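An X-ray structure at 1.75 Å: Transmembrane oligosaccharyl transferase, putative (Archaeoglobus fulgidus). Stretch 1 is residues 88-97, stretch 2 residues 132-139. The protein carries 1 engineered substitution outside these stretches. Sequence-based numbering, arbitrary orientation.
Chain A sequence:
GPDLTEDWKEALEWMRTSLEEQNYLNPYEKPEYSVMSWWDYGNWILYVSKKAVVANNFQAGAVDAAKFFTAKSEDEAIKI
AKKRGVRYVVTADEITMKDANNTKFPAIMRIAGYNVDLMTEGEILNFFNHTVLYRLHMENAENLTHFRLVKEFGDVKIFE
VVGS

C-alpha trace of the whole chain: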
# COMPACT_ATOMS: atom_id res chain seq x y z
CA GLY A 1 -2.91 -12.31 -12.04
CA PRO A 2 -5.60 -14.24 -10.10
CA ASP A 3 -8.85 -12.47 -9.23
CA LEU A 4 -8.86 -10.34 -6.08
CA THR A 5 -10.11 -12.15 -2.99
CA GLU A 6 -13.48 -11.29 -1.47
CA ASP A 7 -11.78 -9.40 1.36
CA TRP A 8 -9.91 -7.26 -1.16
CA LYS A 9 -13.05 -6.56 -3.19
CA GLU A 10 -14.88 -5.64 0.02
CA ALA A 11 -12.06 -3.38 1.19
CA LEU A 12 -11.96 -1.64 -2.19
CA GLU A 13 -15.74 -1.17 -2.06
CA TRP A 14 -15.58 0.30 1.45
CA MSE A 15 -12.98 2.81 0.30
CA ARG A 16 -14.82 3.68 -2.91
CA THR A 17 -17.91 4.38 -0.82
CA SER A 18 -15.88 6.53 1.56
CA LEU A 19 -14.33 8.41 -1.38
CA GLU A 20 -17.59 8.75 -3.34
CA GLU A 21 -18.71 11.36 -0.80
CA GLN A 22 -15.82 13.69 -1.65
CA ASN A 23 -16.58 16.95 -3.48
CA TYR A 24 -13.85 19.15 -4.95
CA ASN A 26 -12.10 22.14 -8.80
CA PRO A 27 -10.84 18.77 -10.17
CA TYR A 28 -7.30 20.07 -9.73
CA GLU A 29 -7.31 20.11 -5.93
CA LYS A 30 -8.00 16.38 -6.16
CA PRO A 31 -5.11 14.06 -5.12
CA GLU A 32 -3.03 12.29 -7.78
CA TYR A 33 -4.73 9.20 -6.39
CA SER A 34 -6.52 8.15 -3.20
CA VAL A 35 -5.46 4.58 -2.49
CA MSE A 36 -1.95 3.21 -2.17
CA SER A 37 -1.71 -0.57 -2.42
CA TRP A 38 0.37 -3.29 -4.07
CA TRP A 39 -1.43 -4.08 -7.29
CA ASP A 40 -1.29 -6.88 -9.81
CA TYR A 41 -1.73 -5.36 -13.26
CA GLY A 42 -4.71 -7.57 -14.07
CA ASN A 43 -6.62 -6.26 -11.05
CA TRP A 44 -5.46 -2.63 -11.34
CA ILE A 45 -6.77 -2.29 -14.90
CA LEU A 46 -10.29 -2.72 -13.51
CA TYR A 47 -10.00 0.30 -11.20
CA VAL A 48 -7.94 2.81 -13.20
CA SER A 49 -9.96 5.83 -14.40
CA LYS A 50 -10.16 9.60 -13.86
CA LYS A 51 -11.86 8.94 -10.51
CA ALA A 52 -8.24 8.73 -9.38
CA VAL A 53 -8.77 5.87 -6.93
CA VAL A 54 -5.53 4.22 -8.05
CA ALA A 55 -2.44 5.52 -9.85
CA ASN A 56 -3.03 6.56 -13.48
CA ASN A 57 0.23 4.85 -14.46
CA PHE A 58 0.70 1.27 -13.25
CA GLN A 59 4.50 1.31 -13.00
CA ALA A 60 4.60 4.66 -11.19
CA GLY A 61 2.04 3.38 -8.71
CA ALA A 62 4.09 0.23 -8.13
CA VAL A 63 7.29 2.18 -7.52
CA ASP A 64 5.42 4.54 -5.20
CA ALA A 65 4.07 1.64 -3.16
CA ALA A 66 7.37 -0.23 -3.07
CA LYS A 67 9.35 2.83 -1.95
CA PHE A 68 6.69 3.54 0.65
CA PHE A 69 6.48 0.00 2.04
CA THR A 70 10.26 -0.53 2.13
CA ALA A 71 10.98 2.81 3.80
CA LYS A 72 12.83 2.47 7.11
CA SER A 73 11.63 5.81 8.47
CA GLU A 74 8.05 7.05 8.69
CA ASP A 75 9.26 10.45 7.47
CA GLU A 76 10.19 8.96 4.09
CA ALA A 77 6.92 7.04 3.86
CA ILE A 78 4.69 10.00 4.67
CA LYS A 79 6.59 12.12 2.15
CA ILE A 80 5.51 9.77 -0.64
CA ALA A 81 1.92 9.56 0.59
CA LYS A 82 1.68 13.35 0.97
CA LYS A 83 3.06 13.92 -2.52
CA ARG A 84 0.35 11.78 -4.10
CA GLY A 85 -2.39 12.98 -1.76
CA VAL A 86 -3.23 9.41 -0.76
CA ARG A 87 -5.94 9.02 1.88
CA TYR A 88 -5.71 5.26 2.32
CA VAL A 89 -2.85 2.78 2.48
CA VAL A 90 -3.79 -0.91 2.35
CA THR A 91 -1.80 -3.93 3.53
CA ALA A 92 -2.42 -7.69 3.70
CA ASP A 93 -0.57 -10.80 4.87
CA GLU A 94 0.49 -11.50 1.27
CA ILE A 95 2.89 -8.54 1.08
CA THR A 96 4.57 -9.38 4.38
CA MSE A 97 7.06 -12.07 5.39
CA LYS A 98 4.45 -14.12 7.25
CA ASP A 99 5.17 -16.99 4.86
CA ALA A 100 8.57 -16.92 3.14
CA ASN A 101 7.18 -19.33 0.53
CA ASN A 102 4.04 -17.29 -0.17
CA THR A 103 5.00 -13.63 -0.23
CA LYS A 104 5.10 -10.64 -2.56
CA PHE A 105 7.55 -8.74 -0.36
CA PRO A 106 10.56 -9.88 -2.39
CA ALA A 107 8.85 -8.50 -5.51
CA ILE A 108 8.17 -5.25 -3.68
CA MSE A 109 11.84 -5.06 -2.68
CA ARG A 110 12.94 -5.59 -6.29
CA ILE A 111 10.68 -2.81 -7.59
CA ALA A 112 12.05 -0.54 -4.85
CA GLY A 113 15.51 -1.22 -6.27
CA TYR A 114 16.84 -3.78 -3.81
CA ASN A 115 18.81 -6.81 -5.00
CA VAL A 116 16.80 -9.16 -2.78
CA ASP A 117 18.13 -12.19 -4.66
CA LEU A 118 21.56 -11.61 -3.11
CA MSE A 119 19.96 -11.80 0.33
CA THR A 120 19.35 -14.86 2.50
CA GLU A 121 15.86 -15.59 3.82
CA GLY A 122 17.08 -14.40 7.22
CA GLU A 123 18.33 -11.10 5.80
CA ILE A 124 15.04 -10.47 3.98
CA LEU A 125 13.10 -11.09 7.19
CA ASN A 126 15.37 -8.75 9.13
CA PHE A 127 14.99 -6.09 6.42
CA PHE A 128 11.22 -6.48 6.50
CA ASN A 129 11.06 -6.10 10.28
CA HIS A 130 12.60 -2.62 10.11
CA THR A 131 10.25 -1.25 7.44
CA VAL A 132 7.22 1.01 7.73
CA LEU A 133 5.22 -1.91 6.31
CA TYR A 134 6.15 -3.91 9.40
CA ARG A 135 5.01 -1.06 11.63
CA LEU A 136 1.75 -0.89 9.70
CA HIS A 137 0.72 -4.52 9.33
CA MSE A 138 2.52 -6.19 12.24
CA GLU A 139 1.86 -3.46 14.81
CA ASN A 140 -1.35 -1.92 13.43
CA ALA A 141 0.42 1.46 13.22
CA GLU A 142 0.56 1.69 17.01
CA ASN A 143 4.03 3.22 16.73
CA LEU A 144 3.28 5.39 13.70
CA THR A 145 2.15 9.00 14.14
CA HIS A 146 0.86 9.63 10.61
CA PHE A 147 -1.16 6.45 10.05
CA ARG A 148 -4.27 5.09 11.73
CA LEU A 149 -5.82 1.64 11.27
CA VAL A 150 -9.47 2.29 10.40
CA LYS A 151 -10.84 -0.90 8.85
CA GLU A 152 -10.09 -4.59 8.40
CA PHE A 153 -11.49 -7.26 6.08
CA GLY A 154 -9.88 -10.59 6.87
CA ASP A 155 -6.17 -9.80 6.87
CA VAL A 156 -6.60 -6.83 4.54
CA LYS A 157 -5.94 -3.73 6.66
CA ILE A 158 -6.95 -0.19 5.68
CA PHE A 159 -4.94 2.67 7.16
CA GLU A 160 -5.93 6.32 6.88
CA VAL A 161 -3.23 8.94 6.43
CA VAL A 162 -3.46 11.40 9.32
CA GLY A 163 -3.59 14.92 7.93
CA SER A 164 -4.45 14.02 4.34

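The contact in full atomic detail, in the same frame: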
# COMPACT_ATOMS: atom_id res chain seq x y z
N TYR A 88 -5.79 6.61 1.78
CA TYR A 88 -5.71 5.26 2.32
C TYR A 88 -4.51 4.46 1.84
O TYR A 88 -4.11 4.54 0.68
CB TYR A 88 -6.97 4.47 1.97
CG TYR A 88 -8.25 5.03 2.54
CD1 TYR A 88 -8.43 5.13 3.92
CD2 TYR A 88 -9.29 5.44 1.71
CE1 TYR A 88 -9.62 5.63 4.45
CE2 TYR A 88 -10.48 5.95 2.23
CZ TYR A 88 -10.63 6.03 3.61
OH TYR A 88 -11.80 6.53 4.14
N VAL A 89 -3.96 3.68 2.77
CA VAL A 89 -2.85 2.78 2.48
C VAL A 89 -3.40 1.41 2.90
O VAL A 89 -3.95 1.27 3.99
CB VAL A 89 -1.60 3.11 3.32
CG1 VAL A 89 -0.55 2.04 3.11
CG2 VAL A 89 -1.04 4.46 2.92
N VAL A 90 -3.25 0.41 2.04
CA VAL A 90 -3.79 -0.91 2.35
C VAL A 90 -2.72 -1.99 2.37
O VAL A 90 -1.88 -2.06 1.47
CB VAL A 90 -4.86 -1.31 1.31
CG1 VAL A 90 -5.57 -2.58 1.75
CG2 VAL A 90 -5.86 -0.17 1.14
N THR A 91 -2.76 -2.83 3.40
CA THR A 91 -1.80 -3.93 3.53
C THR A 91 -2.56 -5.25 3.64
O THR A 91 -3.79 -5.26 3.72
CB THR A 91 -0.91 -3.76 4.79
OG1 THR A 91 -1.71 -3.84 5.98
CG2 THR A 91 -0.20 -2.41 4.76
N ALA A 92 -1.83 -6.36 3.60
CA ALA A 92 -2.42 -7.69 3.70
C ALA A 92 -1.29 -8.66 4.02
O ALA A 92 -0.12 -8.34 3.79
CB ALA A 92 -3.10 -8.08 2.39
N ASP A 93 -1.62 -9.84 4.53
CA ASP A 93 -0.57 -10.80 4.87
C ASP A 93 0.34 -11.10 3.68
O ASP A 93 1.55 -11.25 3.84
CB ASP A 93 -1.15 -12.12 5.38
CG ASP A 93 -1.75 -12.01 6.76
OD1 ASP A 93 -1.43 -11.05 7.49
OD2 ASP A 93 -2.54 -12.91 7.14
N GLU A 94 -0.26 -11.17 2.49
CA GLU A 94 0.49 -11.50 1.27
C GLU A 94 1.72 -10.64 0.97
O GLU A 94 2.66 -11.12 0.35
CB GLU A 94 -0.43 -11.49 0.05
CG GLU A 94 -1.03 -10.12 -0.28
CD GLU A 94 -1.77 -10.11 -1.60
OE1 GLU A 94 -2.30 -9.04 -1.98
OE2 GLU A 94 -1.83 -11.17 -2.27
N ILE A 95 1.72 -9.37 1.37
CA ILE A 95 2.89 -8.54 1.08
C ILE A 95 3.89 -8.49 2.22
O ILE A 95 4.86 -7.72 2.18
CB ILE A 95 2.48 -7.09 0.67
CG1 ILE A 95 1.76 -6.37 1.81
CG2 ILE A 95 1.58 -7.14 -0.55
CD1 ILE A 95 1.53 -4.89 1.51
N THR A 96 3.68 -9.33 3.23
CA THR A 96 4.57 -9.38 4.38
C THR A 96 5.35 -10.69 4.36
O THR A 96 5.13 -11.53 3.49
CB THR A 96 3.79 -9.32 5.71
OG1 THR A 96 3.19 -10.59 5.97
CG2 THR A 96 2.70 -8.25 5.62
N MSE A 97 6.26 -10.86 5.32
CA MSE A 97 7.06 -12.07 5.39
C MSE A 97 6.47 -13.14 6.30
O MSE A 97 7.19 -13.95 6.87
CB MSE A 97 8.49 -11.73 5.84
CG MSE A 97 9.32 -11.04 4.76
SE MSE A 97 9.55 -12.10 3.15
CE MSE A 97 10.80 -13.40 3.83
N VAL A 132 8.46 0.36 7.32
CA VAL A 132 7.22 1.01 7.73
C VAL A 132 6.10 -0.01 7.55
O VAL A 132 5.13 -0.02 8.31
CB VAL A 132 6.96 2.27 6.89
CG1 VAL A 132 5.50 2.69 7.01
CG2 VAL A 132 7.87 3.40 7.36
N LEU A 133 6.23 -0.88 6.55
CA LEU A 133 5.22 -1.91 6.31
C LEU A 133 5.08 -2.79 7.55
O LEU A 133 3.97 -3.19 7.92
CB LEU A 133 5.59 -2.78 5.09
CG LEU A 133 4.73 -4.01 4.81
CD1 LEU A 133 3.24 -3.66 4.79
CD2 LEU A 133 5.15 -4.62 3.48
N TYR A 134 6.21 -3.10 8.19
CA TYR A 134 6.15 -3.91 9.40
C TYR A 134 5.36 -3.15 10.46
O TYR A 134 4.46 -3.70 11.10
CB TYR A 134 7.56 -4.20 9.94
CG TYR A 134 7.55 -4.91 11.28
CD1 TYR A 134 7.59 -6.30 11.36
CD2 TYR A 134 7.44 -4.18 12.47
CE1 TYR A 134 7.54 -6.96 12.59
CE2 TYR A 134 7.38 -4.83 13.71
CZ TYR A 134 7.43 -6.21 13.76
OH TYR A 134 7.38 -6.85 14.98
N ARG A 135 5.69 -1.88 10.64
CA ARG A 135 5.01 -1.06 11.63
C ARG A 135 3.53 -0.87 11.33
O ARG A 135 2.74 -0.60 12.23
CB ARG A 135 5.72 0.29 11.77
CG ARG A 135 6.86 0.23 12.78
CD ARG A 135 7.80 1.40 12.61
NE ARG A 135 8.70 1.20 11.48
CZ ARG A 135 9.51 2.13 11.00
NH1 ARG A 135 9.54 3.34 11.55
NH2 ARG A 135 10.30 1.85 9.98
N LEU A 136 3.15 -1.00 10.06
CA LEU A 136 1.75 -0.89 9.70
C LEU A 136 1.03 -2.21 9.99
O LEU A 136 0.21 -2.31 10.91
CB LEU A 136 1.58 -0.55 8.21
CG LEU A 136 1.93 0.87 7.76
CD1 LEU A 136 2.01 0.95 6.25
CD2 LEU A 136 0.86 1.83 8.28
N HIS A 137 1.37 -3.23 9.21
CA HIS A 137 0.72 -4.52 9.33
C HIS A 137 0.96 -5.35 10.59
O HIS A 137 0.03 -5.95 11.12
CB HIS A 137 1.07 -5.37 8.11
CG HIS A 137 0.08 -6.45 7.82
ND1 HIS A 137 -1.13 -6.21 7.20
CD2 HIS A 137 0.11 -7.78 8.08
CE1 HIS A 137 -1.80 -7.34 7.09
NE2 HIS A 137 -1.07 -8.31 7.61
N MSE A 138 2.21 -5.40 11.05
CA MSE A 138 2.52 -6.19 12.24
C MSE A 138 2.16 -5.52 13.56
O MSE A 138 1.87 -6.20 14.54
CB MSE A 138 4.01 -6.55 12.28
CG MSE A 138 4.58 -7.13 11.00
SE MSE A 138 3.49 -8.44 10.12
CE MSE A 138 3.32 -7.51 8.47
N GLU A 139 2.16 -4.19 13.58
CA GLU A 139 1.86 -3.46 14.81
C GLU A 139 0.62 -2.57 14.72
O GLU A 139 0.37 -1.78 15.62
CB GLU A 139 3.04 -2.58 15.22
CG GLU A 139 4.37 -3.29 15.30
CD GLU A 139 5.46 -2.42 15.90
OE1 GLU A 139 5.47 -1.20 15.63
OE2 GLU A 139 6.31 -2.96 16.64

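Strand 88-91 and helix 132-138 cross nearly at right angles (81° between their N-to-C directions), their axes 9.2 Å apart at closest approach, and the chain leaving the strand turns through a short 3-10 segment, 93-95, beside the helix. Together the two stretches bury 393 Å². Strand alternation sets the first contacts: Val89 and Thr91 point their CA-to-CB bonds toward the helix, while Val90 points away. On the helix, Leu133, Leu136 and His137 point toward stretch 1; their i, i+3 and i, i+4 spacing puts all three on the side facing stretch 1, and one turn of the helix is closed by the hydrogen bond from His137 N to Leu133 O (2.9 Å).

His137 is the centre of the contact. With chi1 at -157° (t) and chi2 at 78°, its ring reaches stretch 1 with both nitrogens engaged near the ring plane. ND1 of His137 lies 2.7 Å from Thr91 OG1, a hydrogen bond in which either atom could be the donor. On the other nitrogen the direction is clear: His137 NE2 donates to Asp93 OD1 at 2.8 Å, with a nearly straight N-H...O angle of 165°. The CA-to-CB bond of Asp93 points away from the helix, yet chi1 of -72° (m) and chi2 of -19° bring OD1 back to the imidazole. Ala92 O lies over one face of the ring, and Ala92 C is 3.4 Å from His137 CE1.

The two threonines split their polar and apolar ends. Thr91, at chi1 65° (p), gives OG1 to the histidine and sets CG2 3.7 Å from Leu133 CD1. Thr96, at chi1 77° (p), turns OG1 back to the backbone of its own stretch, donating to Asp93 O at 2.8 Å; the same carbonyl accepts Thr96 N at 2.9 Å, so the turn is fastened twice. Its methyl CG2 is thereby left facing the helix, 3.6 Å from His137 CD2 and a tight 3.0 Å from CE of Met138, a selenomethionine whose chi1 (-49°) and chi2 (-43°), both m, and chi3 of 121°, between the usual wells, bring CE against the threonine methyl although its CA-to-CB bond points sideways.

Apolar packing adjoins this polar centre. Val89 CG1 meets Leu136 CD1 at 4.2 Å. Ile95, p at chi1 and t at chi2, extends from a sideways CA-to-CB bond to place CD1 3.9 Å from Leu133 CD1. Leu133, t then p, also sets CD2 3.4 Å from Ile95 O, a buried carbonyl oxygen that has no hydrogen-bond partner in the model.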